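Local coordinates for protein transcription elongation factor Spt5 (Methanocaldococcus jannaschii, PDB 3LPE) that stimulates transcription elongation as a heterodimer with Spt4, its NusG N-terminal (NGN) domain mediating the interaction with RNA polymerase, at residues L28-A33 with Y41-S46; Y52-A57 with E84-L89; E65-M70 with R74-G79. One frame throughout, in Å; residues are numbered along the deposited sequence.

Contact 1 of 3, residues L28-A33 with Y41-S46; sequences LMASRA and YSILAS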
loop_
_atom_site.group_PDB
_atom_site.type_symbol
_atom_site.label_atom_id
_atom_site.label_comp_id
_atom_site.label_asym_id
_atom_site.label_seq_id
_atom_site.Cartn_x
_atom_site.Cartn_y
_atom_site.Cartn_z
ATOM N N LEU A 28 2.947 -9.682 -0.399
ATOM C CA LEU A 28 3.518 -10.472 -1.481
ATOM C C LEU A 28 3.848 -9.610 -2.688
ATOM O O LEU A 28 4.864 -9.807 -3.358
ATOM C CB LEU A 28 2.542 -11.578 -1.912
ATOM C CG LEU A 28 2.210 -12.583 -0.814
ATOM C CD1 LEU A 28 1.142 -13.567 -1.315
ATOM C CD2 LEU A 28 3.475 -13.319 -0.353
ATOM N N MET A 29 2.981 -8.659 -2.978
ATOM C CA MET A 29 3.198 -7.775 -4.112
ATOM C C MET A 29 4.469 -6.951 -3.910
ATOM O O MET A 29 5.281 -6.807 -4.818
ATOM C CB MET A 29 2.016 -6.824 -4.275
ATOM C CG MET A 29 0.834 -7.428 -5.017
ATOM S SD MET A 29 -0.558 -6.328 -4.860
ATOM C CE MET A 29 -1.576 -6.812 -6.253
ATOM N N ALA A 30 4.621 -6.385 -2.728
ATOM C CA ALA A 30 5.771 -5.497 -2.483
ATOM C C ALA A 30 7.077 -6.280 -2.635
ATOM O O ALA A 30 8.032 -5.815 -3.247
ATOM C CB ALA A 30 5.683 -4.870 -1.104
ATOM N N SER A 31 7.108 -7.484 -2.079
ATOM C CA SER A 31 8.256 -8.364 -2.227
ATOM C C SER A 31 8.544 -8.665 -3.692
ATOM O O SER A 31 9.686 -8.566 -4.132
ATOM C CB SER A 31 8.033 -9.664 -1.449
ATOM O OG SER A 31 7.925 -9.370 -0.072
ATOM N N ARG A 32 7.514 -9.021 -4.457
ATOM C CA ARG A 32 7.733 -9.347 -5.857
ATOM C C ARG A 32 8.171 -8.132 -6.672
ATOM O O ARG A 32 8.966 -8.252 -7.605
ATOM C CB ARG A 32 6.487 -9.989 -6.482
ATOM C CG ARG A 32 6.668 -10.401 -7.923
ATOM C CD ARG A 32 5.548 -11.332 -8.364
ATOM N NE ARG A 32 5.482 -11.472 -9.814
ATOM C CZ ARG A 32 6.247 -12.293 -10.527
ATOM N NH1 ARG A 32 7.159 -13.047 -9.924
ATOM N NH2 ARG A 32 6.110 -12.348 -11.847
ATOM N N ALA A 33 7.620 -6.969 -6.346
ATOM C CA ALA A 33 7.953 -5.750 -7.066
ATOM C C ALA A 33 9.456 -5.447 -6.914
ATOM O O ALA A 33 10.129 -5.140 -7.886
ATOM C CB ALA A 33 7.103 -4.582 -6.560
ATOM N N TYR A 41 5.071 1.584 -7.514
ATOM C CA TYR A 41 5.488 2.631 -6.596
ATOM C C TYR A 41 4.817 2.594 -5.234
ATOM O O TYR A 41 5.417 2.980 -4.231
ATOM C CB TYR A 41 5.266 3.986 -7.245
ATOM C CG TYR A 41 5.866 4.075 -8.622
ATOM C CD1 TYR A 41 7.184 3.685 -8.854
ATOM C CD2 TYR A 41 5.135 4.577 -9.684
ATOM C CE1 TYR A 41 7.752 3.780 -10.125
ATOM C CE2 TYR A 41 5.688 4.682 -10.950
ATOM C CZ TYR A 41 7.000 4.285 -11.169
ATOM O OH TYR A 41 7.551 4.399 -12.429
ATOM N N SER A 42 3.574 2.130 -5.189
ATOM C CA SER A 42 2.904 1.978 -3.907
ATOM C C SER A 42 1.757 0.990 -4.043
ATOM O O SER A 42 1.323 0.705 -5.144
ATOM C CB SER A 42 2.405 3.317 -3.341
ATOM O OG SER A 42 1.258 3.765 -4.041
ATOM N N ILE A 43 1.322 0.460 -2.904
ATOM C CA ILE A 43 0.274 -0.547 -2.845
ATOM C C ILE A 43 -0.594 -0.166 -1.664
ATOM O O ILE A 43 -0.093 0.121 -0.585
ATOM C CB ILE A 43 0.852 -1.953 -2.631
ATOM C CG1 ILE A 43 1.823 -2.312 -3.757
ATOM C CG2 ILE A 43 -0.255 -3.017 -2.643
ATOM C CD1 ILE A 43 2.798 -3.389 -3.342
ATOM N N LEU A 44 -1.903 -0.107 -1.874
ATOM C CA LEU A 44 -2.774 0.396 -0.817
ATOM C C LEU A 44 -3.907 -0.598 -0.544
ATOM O O LEU A 44 -4.636 -0.991 -1.471
ATOM C CB LEU A 44 -3.345 1.768 -1.228
ATOM C CG LEU A 44 -4.522 2.298 -0.423
ATOM C CD1 LEU A 44 -4.025 2.881 0.854
ATOM C CD2 LEU A 44 -5.291 3.329 -1.214
ATOM N N ALA A 45 -4.032 -1.010 0.713
ATOM C CA ALA A 45 -5.091 -1.916 1.131
ATOM C C ALA A 45 -5.902 -1.232 2.206
ATOM O O ALA A 45 -5.455 -1.127 3.342
ATOM C CB ALA A 45 -4.518 -3.244 1.638
ATOM N N SER A 46 -7.082 -0.747 1.833
ATOM C CA SER A 46 -7.972 -0.030 2.744
ATOM C C SER A 46 -9.044 -0.952 3.307
ATOM O O SER A 46 -9.625 -1.751 2.562
ATOM C CB SER A 46 -8.660 1.109 1.990
ATOM O OG SER A 46 -9.754 1.619 2.732
#
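Met-29 and Ala-30, neighbours on helix 22-35, receive one side chain from strand 40-45, that of Ile-43. Starting with Met-29, two places along its chain are used. Near the root, CB meets the terminal methyl CD1 of Ile-43 at 3.6 Å. Further out the sulphur comes alongside the other branch, SD to Ile-43 CG2 at 4.0 Å. Extended beyond CG (chi2 169°, chi3 158°), the methionine runs obliquely across the isoleucine and brings its sulphur to the second branch, and one thioether side chain touches both arms of the branched residue. Met-29 packs on Val-53 and Val-55 of the next strand as well.

At Ala-30 the backbone takes part too. Ile-43 CD1 sits 3.6 Å from Ala-30 N and 3.9 Å from Ala-30 CB, which places the methyl against the helix backbone itself. Ile-43 gets there because CG1 stands opposite its own carbonyl carbon (chi1 -59°) and the chain then runs on nearly straight to CD1. With only a methyl at Ala-30, the backbones can probably come this close: the CA atoms of Ala-30 and Ile-43 are 7.4 Å apart.

The side chains that meet are all apolar, and the contact is buried. Ile-43 also rests on Ala-26 and Val-53, while its strand pairs on its other edge with an antiparallel strand of Spt4 (RNA polymerase subunit E''), carrying the sheet across the heterodimer. Strand 12-17, helix 22-35 and strand 40-45, with strand 52-57 inserted between the two strands, form the split beta-alpha-beta unit of the ferredoxin-like NGN fold.

Contact 2 of 3, residues Y52-A57 with E84-L89; sequences YVLVEA and EEIEPL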
loop_
_atom_site.group_PDB
_atom_site.type_symbol
_atom_site.label_atom_id
_atom_site.label_comp_id
_atom_site.label_asym_id
_atom_site.label_seq_id
_atom_site.Cartn_x
_atom_site.Cartn_y
_atom_site.Cartn_z
ATOM N N TYR A 52 -10.113 -5.875 -2.644
ATOM C CA TYR A 52 -9.296 -5.161 -3.632
ATOM C C TYR A 52 -8.044 -4.553 -3.025
ATOM O O TYR A 52 -8.035 -4.138 -1.882
ATOM C CB TYR A 52 -10.095 -4.035 -4.290
ATOM C CG TYR A 52 -11.264 -4.569 -5.052
ATOM C CD1 TYR A 52 -12.477 -4.793 -4.418
ATOM C CD2 TYR A 52 -11.140 -4.908 -6.388
ATOM C CE1 TYR A 52 -13.556 -5.320 -5.102
ATOM C CE2 TYR A 52 -12.218 -5.447 -7.082
ATOM C CZ TYR A 52 -13.413 -5.643 -6.430
ATOM O OH TYR A 52 -14.474 -6.173 -7.111
ATOM N N VAL A 53 -7.000 -4.511 -3.825
ATOM C CA VAL A 53 -5.768 -3.824 -3.452
ATOM C C VAL A 53 -5.488 -2.844 -4.588
ATOM O O VAL A 53 -5.675 -3.175 -5.771
ATOM C CB VAL A 53 -4.604 -4.830 -3.271
ATOM C CG1 VAL A 53 -3.296 -4.113 -3.044
ATOM C CG2 VAL A 53 -4.895 -5.748 -2.081
ATOM N N LEU A 54 -5.075 -1.631 -4.240
ATOM C CA LEU A 54 -4.802 -0.606 -5.249
ATOM C C LEU A 54 -3.309 -0.564 -5.506
ATOM O O LEU A 54 -2.548 -0.509 -4.554
ATOM C CB LEU A 54 -5.254 0.749 -4.720
ATOM C CG LEU A 54 -6.764 0.842 -4.449
ATOM C CD1 LEU A 54 -7.155 2.217 -3.940
ATOM C CD2 LEU A 54 -7.565 0.499 -5.691
ATOM N N VAL A 55 -2.900 -0.562 -6.777
ATOM C CA VAL A 55 -1.483 -0.647 -7.132
ATOM C C VAL A 55 -1.144 0.532 -8.022
ATOM O O VAL A 55 -1.704 0.683 -9.086
ATOM C CB VAL A 55 -1.144 -1.968 -7.878
ATOM C CG1 VAL A 55 0.339 -2.028 -8.304
ATOM C CG2 VAL A 55 -1.505 -3.199 -7.006
ATOM N N GLU A 56 -0.243 1.379 -7.544
ATOM C CA GLU A 56 0.268 2.507 -8.327
ATOM C C GLU A 56 1.518 2.047 -9.101
ATOM O O GLU A 56 2.513 1.582 -8.513
ATOM C CB GLU A 56 0.593 3.665 -7.381
ATOM C CG GLU A 56 0.972 4.982 -8.065
ATOM C CD GLU A 56 1.379 6.050 -7.072
ATOM O OE1 GLU A 56 1.347 7.239 -7.435
ATOM O OE2 GLU A 56 1.718 5.709 -5.928
ATOM N N ALA A 57 1.453 2.147 -10.419
ATOM C CA ALA A 57 2.514 1.637 -11.283
ATOM C C ALA A 57 2.661 2.479 -12.549
ATOM O O ALA A 57 1.772 3.257 -12.899
ATOM C CB ALA A 57 2.239 0.182 -11.652
ATOM N N GLU A 84 -8.026 11.358 -7.058
ATOM C CA GLU A 84 -9.115 11.891 -6.234
ATOM C C GLU A 84 -10.036 10.826 -5.635
ATOM O O GLU A 84 -10.610 11.046 -4.570
ATOM C CB GLU A 84 -9.956 12.930 -6.992
ATOM C CG GLU A 84 -9.870 12.815 -8.493
ATOM C CD GLU A 84 -8.577 13.397 -9.017
ATOM O OE1 GLU A 84 -8.131 14.429 -8.466
ATOM O OE2 GLU A 84 -8.006 12.821 -9.969
ATOM N N GLU A 85 -10.174 9.685 -6.305
ATOM C CA GLU A 85 -11.015 8.601 -5.784
ATOM C C GLU A 85 -10.310 7.828 -4.675
ATOM O O GLU A 85 -10.931 7.103 -3.904
ATOM C CB GLU A 85 -11.494 7.664 -6.920
ATOM C CG GLU A 85 -12.472 8.370 -7.874
ATOM C CD GLU A 85 -12.967 7.501 -9.035
ATOM O OE1 GLU A 85 -12.577 6.321 -9.120
ATOM O OE2 GLU A 85 -13.745 8.021 -9.867
ATOM N N ILE A 86 -9.004 8.030 -4.573
ATOM C CA ILE A 86 -8.182 7.359 -3.584
ATOM C C ILE A 86 -7.973 8.165 -2.297
ATOM O O ILE A 86 -7.911 7.603 -1.208
ATOM C CB ILE A 86 -6.822 7.011 -4.217
ATOM C CG1 ILE A 86 -7.008 5.870 -5.218
ATOM C CG2 ILE A 86 -5.780 6.662 -3.163
ATOM C CD1 ILE A 86 -5.745 5.473 -5.917
ATOM N N GLU A 87 -7.865 9.486 -2.427
ATOM C CA GLU A 87 -7.588 10.361 -1.296
ATOM C C GLU A 87 -8.448 10.135 -0.045
ATOM O O GLU A 87 -7.915 10.135 1.073
ATOM C CB GLU A 87 -7.625 11.835 -1.731
ATOM C CG GLU A 87 -6.578 12.165 -2.786
ATOM C CD GLU A 87 -6.555 13.634 -3.163
ATOM O OE1 GLU A 87 -6.639 14.484 -2.251
ATOM O OE2 GLU A 87 -6.437 13.933 -4.370
ATOM N N PRO A 88 -9.771 9.954 -0.217
ATOM C CA PRO A 88 -10.598 9.717 0.971
ATOM C C PRO A 88 -10.186 8.448 1.720
ATOM O O PRO A 88 -10.425 8.345 2.924
ATOM C CB PRO A 88 -12.015 9.556 0.386
ATOM C CG PRO A 88 -11.970 10.256 -0.928
ATOM C CD PRO A 88 -10.585 9.984 -1.448
ATOM N N LEU A 89 -9.585 7.496 1.014
ATOM C CA LEU A 89 -9.105 6.276 1.656
ATOM C C LEU A 89 -7.898 6.516 2.570
ATOM O O LEU A 89 -7.636 5.728 3.481
ATOM C CB LEU A 89 -8.761 5.215 0.607
ATOM C CG LEU A 89 -9.944 4.816 -0.280
ATOM C CD1 LEU A 89 -9.535 3.774 -1.301
ATOM C CD2 LEU A 89 -11.062 4.309 0.580
#
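Glu-56 OE2 accepts hydrogen bonds from the hydroxyls of Ser-42 and of Ser-39 of the Spt4 chain, and it lies two residues along the strand from Leu-54, the side chain that meets Ile-86 and Leu-89. The other carboxylate oxygen, OE1, takes the backbone N of Glu-40 of Spt4, so this buried acid is fixed from within the chain and across the interface.

The contact itself is made by one methyl. Leu-54 CD1 lies 3.9 Å from Ile-86 CG1 and 4.1 Å from Ile-86 CD1, the two side chains reaching out tip to tip. The same Leu-54 CD1 is 3.9 Å from Leu-89 CD1, but there the leucines cross at about a right angle. Leu-54 sets CG beside its backbone N (chi1 -63°), and its CD1 branch continues the chain outward (chi2 -179°) to both partners. Leu-89 N bonds to Ile-86 O at 2.8 Å, three residues back, in a weakly bonded helix kinked at this point.

Around this point helix 83-90 lies against the sheet: Ile-86 also touches Leu-44 and Ile-12 on the strands flanking 52-57, and Ile-41 of Spt4.

Contact 3 of 3, residues E65-M70 with R74-G79; sequences ELIKGM and RGIVPG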
loop_
_atom_site.group_PDB
_atom_site.type_symbol
_atom_site.label_atom_id
_atom_site.label_comp_id
_atom_site.label_asym_id
_atom_site.label_seq_id
_atom_site.Cartn_x
_atom_site.Cartn_y
_atom_site.Cartn_z
ATOM N N GLU A 65 2.516 -8.206 -14.639
ATOM C CA GLU A 65 3.668 -9.003 -14.243
ATOM C C GLU A 65 3.686 -9.196 -12.729
ATOM O O GLU A 65 4.060 -10.258 -12.224
ATOM C CB GLU A 65 4.975 -8.354 -14.708
ATOM C CG GLU A 65 6.205 -9.242 -14.504
ATOM C CD GLU A 65 6.155 -10.524 -15.326
ATOM O OE1 GLU A 65 5.346 -10.601 -16.268
ATOM O OE2 GLU A 65 6.927 -11.457 -15.036
ATOM N N LEU A 66 3.266 -8.164 -12.012
ATOM C CA LEU A 66 3.229 -8.212 -10.554
ATOM C C LEU A 66 2.334 -9.369 -10.074
ATOM O O LEU A 66 2.702 -10.124 -9.174
ATOM C CB LEU A 66 2.709 -6.869 -10.008
ATOM C CG LEU A 66 2.565 -6.774 -8.489
ATOM C CD1 LEU A 66 3.970 -6.781 -7.845
ATOM C CD2 LEU A 66 1.786 -5.533 -8.093
ATOM N N ILE A 67 1.164 -9.525 -10.688
ATOM C CA ILE A 67 0.189 -10.478 -10.153
ATOM C C ILE A 67 0.295 -11.827 -10.856
ATOM O O ILE A 67 -0.410 -12.767 -10.521
ATOM C CB ILE A 67 -1.282 -9.962 -10.264
ATOM C CG1 ILE A 67 -1.715 -9.805 -11.724
ATOM C CG2 ILE A 67 -1.486 -8.677 -9.488
ATOM C CD1 ILE A 67 -3.250 -9.592 -11.900
ATOM N N LYS A 68 1.172 -11.906 -11.848
ATOM C CA LYS A 68 1.306 -13.118 -12.645
ATOM C C LYS A 68 1.528 -14.349 -11.762
ATOM O O LYS A 68 2.554 -14.458 -11.086
ATOM C CB LYS A 68 2.441 -12.960 -13.651
ATOM C CG LYS A 68 2.553 -14.074 -14.687
ATOM C CD LYS A 68 3.595 -13.706 -15.737
ATOM C CE LYS A 68 3.949 -14.890 -16.612
ATOM N NZ LYS A 68 5.145 -14.598 -17.442
ATOM N N GLY A 69 0.554 -15.263 -11.756
ATOM C CA GLY A 69 0.675 -16.503 -11.006
ATOM C C GLY A 69 0.542 -16.364 -9.497
ATOM O O GLY A 69 0.742 -17.325 -8.756
ATOM N N MET A 70 0.211 -15.166 -9.031
ATOM C CA MET A 70 -0.016 -14.949 -7.602
ATOM C C MET A 70 -1.328 -15.585 -7.112
ATOM O O MET A 70 -2.392 -15.307 -7.652
ATOM C CB MET A 70 -0.012 -13.443 -7.294
ATOM C CG MET A 70 -0.068 -13.117 -5.815
ATOM S SD MET A 70 0.196 -11.358 -5.492
ATOM C CE MET A 70 1.957 -11.255 -5.786
ATOM N N ARG A 74 -7.687 -12.466 -8.396
ATOM C CA ARG A 74 -8.643 -12.789 -9.487
ATOM C C ARG A 74 -8.360 -12.050 -10.778
ATOM O O ARG A 74 -8.675 -12.542 -11.867
ATOM C CB ARG A 74 -10.067 -12.470 -9.047
ATOM C CG ARG A 74 -11.148 -12.919 -10.050
ATOM C CD ARG A 74 -11.025 -14.428 -10.334
ATOM N NE ARG A 74 -11.955 -14.898 -11.373
ATOM C CZ ARG A 74 -11.725 -14.805 -12.685
ATOM N NH1 ARG A 74 -10.601 -14.250 -13.140
ATOM N NH2 ARG A 74 -12.623 -15.259 -13.547
ATOM N N GLY A 75 -7.779 -10.853 -10.680
ATOM C CA GLY A 75 -7.420 -10.125 -11.877
ATOM C C GLY A 75 -7.393 -8.613 -11.632
ATOM O O GLY A 75 -7.431 -8.163 -10.491
ATOM N N ILE A 76 -7.353 -7.843 -12.715
ATOM C CA ILE A 76 -7.288 -6.382 -12.633
ATOM C C ILE A 76 -8.598 -5.756 -13.112
ATOM O O ILE A 76 -9.155 -6.145 -14.137
ATOM C CB ILE A 76 -6.101 -5.859 -13.463
ATOM C CG1 ILE A 76 -4.820 -6.599 -13.055
ATOM C CG2 ILE A 76 -5.926 -4.324 -13.293
ATOM C CD1 ILE A 76 -3.595 -6.272 -13.925
ATOM N N VAL A 77 -9.125 -4.830 -12.321
ATOM C CA VAL A 77 -10.298 -4.055 -12.706
ATOM C C VAL A 77 -9.946 -3.195 -13.909
ATOM O O VAL A 77 -8.866 -2.602 -13.943
ATOM C CB VAL A 77 -10.762 -3.178 -11.524
ATOM C CG1 VAL A 77 -11.864 -2.201 -11.935
ATOM C CG2 VAL A 77 -11.236 -4.072 -10.405
ATOM N N PRO A 78 -10.842 -3.131 -14.915
ATOM C CA PRO A 78 -10.558 -2.359 -16.127
ATOM C C PRO A 78 -10.492 -0.860 -15.832
ATOM O O PRO A 78 -11.286 -0.350 -15.035
ATOM C CB PRO A 78 -11.755 -2.653 -17.031
ATOM C CG PRO A 78 -12.390 -3.875 -16.468
ATOM C CD PRO A 78 -12.128 -3.851 -15.004
ATOM N N GLY A 79 -9.530 -0.185 -16.444
ATOM C CA GLY A 79 -9.407 1.261 -16.352
ATOM C C GLY A 79 -8.598 1.697 -15.152
ATOM O O GLY A 79 -8.540 0.987 -14.165
#
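This is an apolar contact at the surface, where the last turn of helix 60-67 meets strand 73-76, the outermost strand of the sheet on that side within this chain. Ile-67 reaches across and Ile-76 receives it. The meeting atom is Ile-67 CD1, 3.6 Å from Ile-76 CG1 and 3.9 Å from Ile-76 CD1, so one methyl lies along the outer half of the other isoleucine and the side chains pass at a slant.

Ile-67 holds CG1 between its backbone N and carbonyl carbon (chi1 65°), the crowded position for a branched residue, and from there CD1 extends to the strand. Ile-67 CD1 points almost end-on at the CA of Gly-75, 4.2 Å away, with Ile-76 CG1 beside that line. The backbone of Gly-75 (phi 154°, psi -166°) is one that glycine alone adopts comfortably.

Just beyond Ile-67 the chain reverses in a type II beta turn, closed by Met-70 N donating to Ile-67 O at 2.9 Å, with Gly-69 at the third position in the positive phi such a turn prefers. Met-29 and Val-15 pack on Ile-67, while Phe-13 and Val-63 pack on Ile-76.

Carbon meets only carbon here, so what joins helix to edge strand is shape and the hydrophobic effect, without polar bonds to fix direction. Both isoleucines keep some exposure, so the seam probably excludes water only in part.

All three contacts join a helix to the same antiparallel sheet (order 40-45, 52-57, 12-17, 73-76) within the NGN domain. Contact 1 closes before the others open, and contact 3 is nested inside the chain loop closed by contact 2. The centre of contact 1 lies about 12 Å from those of contacts 2 and 3, which are about 15 Å apart and on opposite sides of the chain's centre. Helices 22-35 and 60-67 cover one face of the sheet, tied together by an Arg-32 to Glu-65 salt bridge; helix 83-90 covers the other. Together they sandwich the sheet, whose strand 40-45 edge continues into Spt4.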